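Side-chain contact in mandelate racemase/muconate lactonizing protein (Alicyclobacillus acidocaldarius LAA1, PDB 3QLD), which belongs to the enolase superfamily, whose members pair an N-terminal capping domain with a TIM-barrel-like C-terminal domain: residues Ala52-Thr55 with Glu59-Asp62. Residues are numbered along the deposited sequence; the frame is centred on the assembly and turned at random.
Sequences AEPT and ECTD
The start of helix 61-80, in the N-terminal capping domain, is packed here against the loop that leads into it from strand 43-48: Cys60, at the N-cap position, presses its CB against the backbone of Ala52 to Pro54. Cys60 CB lies 3.4 Å from Ala52 O. Pro54 CD adds an apolar touch at 4.1 Å from Cys60 CB. It is this CB that does the touching; chi1 of 66° turns SG past the loop, and Cys60 also packs on His71 of the second subunit. An inverse gamma turn centred on Pro54, closed by a weak bond from Thr55 N to Glu53 O (2.9 Å), goes with the CD edge of the ring lying near the cysteine. At the other end of the contact Thr61 OG1 comes to 3.4 Å from Ala52 CA. A chi1 of -44° swings this hydroxyl to the loop side, where it makes a weak hydrogen bond to Leu51 O, while Thr61 also packs on Gln30 and Ile32 of strand 25-38. No direct hydrogen bond joins the two segments, the direct bonds falling one residue earlier, between Thr61 and Leu51; one water bridges them, donating to Ala52 O at 2.7 Å and accepting from Asp62 N at 3.1 Å. A first-turn amide of the helix is thus satisfied by solvent linked to the loop. The carboxylates of Glu53 and Asp62 are linked through His71 of the second subunit, whose ND1 hydrogen-bonds Glu53 OE1 and whose NE2 hydrogen-bonds Asp62 OD2; Arg75 of that subunit and Arg10 of the same chain add salt bridges to Glu53 and Asp62 respectively, probably easing the repulsion between like charges. The contact belongs to the strand-to-helix connection of an enolase-type N-terminal domain, here lying at the subunit interface.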
loop_
_atom_site.group_PDB
_atom_site.type_symbol
_atom_site.label_atom_id
_atom_site.label_comp_id
_atom_site.label_asym_id
_atom_site.label_seq_id
_atom_site.Cartn_x
_atom_site.Cartn_y
_atom_site.Cartn_z
ATOM N N ALA A 52 15.527 -0.573 0.333
ATOM C CA ALA A 52 15.875 0.822 -0.016
ATOM C C ALA A 52 14.943 1.338 -1.137
ATOM O O ALA A 52 14.580 2.508 -1.149
ATOM C CB ALA A 52 17.335 0.908 -0.521
ATOM N N GLU A 53 14.571 0.479 -2.059
ATOM C CA GLU A 53 13.638 0.940 -3.158
ATOM C C GLU A 53 12.293 0.215 -3.022
ATOM O O GLU A 53 12.274 -0.918 -2.584
ATOM C CB GLU A 53 14.246 0.638 -4.545
ATOM C CG GLU A 53 15.506 1.449 -4.882
ATOM C CD GLU A 53 15.232 2.939 -4.932
ATOM O OE1 GLU A 53 14.107 3.350 -5.320
ATOM O OE2 GLU A 53 16.136 3.691 -4.560
ATOM N N PRO A 54 11.152 0.879 -3.386
ATOM C CA PRO A 54 9.837 0.305 -3.369
ATOM C C PRO A 54 9.562 -0.615 -4.541
ATOM O O PRO A 54 8.566 -0.451 -5.230
ATOM C CB PRO A 54 8.905 1.541 -3.349
ATOM C CG PRO A 54 9.613 2.481 -4.338
ATOM C CD PRO A 54 11.148 2.234 -3.978
ATOM N N THR A 55 10.438 -1.595 -4.715
ATOM C CA THR A 55 10.374 -2.522 -5.874
ATOM C C THR A 55 9.885 -3.916 -5.491
ATOM O O THR A 55 9.462 -4.709 -6.346
ATOM C CB THR A 55 11.715 -2.697 -6.546
ATOM O OG1 THR A 55 12.657 -3.145 -5.588
ATOM C CG2 THR A 55 12.196 -1.401 -7.243
ATOM N N GLU A 59 6.551 -0.013 0.555
ATOM C CA GLU A 59 7.378 0.631 1.627
ATOM C C GLU A 59 8.866 0.645 1.261
ATOM O O GLU A 59 9.383 -0.278 0.636
ATOM C CB GLU A 59 7.081 -0.067 3.013
ATOM C CG GLU A 59 5.579 0.094 3.476
ATOM C CD GLU A 59 5.403 -0.610 4.826
ATOM O OE1 GLU A 59 5.761 0.037 5.826
ATOM O OE2 GLU A 59 5.045 -1.796 4.845
ATOM N N CYS A 60 9.581 1.714 1.596
ATOM C CA CYS A 60 10.991 1.663 1.438
ATOM C C CYS A 60 11.583 2.356 2.669
ATOM O O CYS A 60 10.839 2.926 3.519
ATOM C CB CYS A 60 11.424 2.303 0.091
ATOM S SG CYS A 60 11.080 4.177 0.042
ATOM N N THR A 61 12.910 2.368 2.758
ATOM C CA THR A 61 13.606 2.871 3.957
ATOM C C THR A 61 13.224 4.305 4.251
ATOM O O THR A 61 12.924 4.653 5.380
ATOM C CB THR A 61 15.108 2.820 3.835
ATOM O OG1 THR A 61 15.456 1.574 3.275
ATOM C CG2 THR A 61 15.743 2.876 5.283
ATOM N N ASP A 62 13.173 5.111 3.191
ATOM C CA ASP A 62 12.905 6.529 3.330
ATOM C C ASP A 62 11.525 6.798 3.895
ATOM O O ASP A 62 11.332 7.666 4.799
ATOM C CB ASP A 62 13.022 7.229 1.943
ATOM C CG ASP A 62 14.440 7.606 1.568
ATOM O OD1 ASP A 62 15.349 7.659 2.432
ATOM O OD2 ASP A 62 14.646 7.840 0.364
HETATM O O HOH W 1 14.707 4.575 0.533
#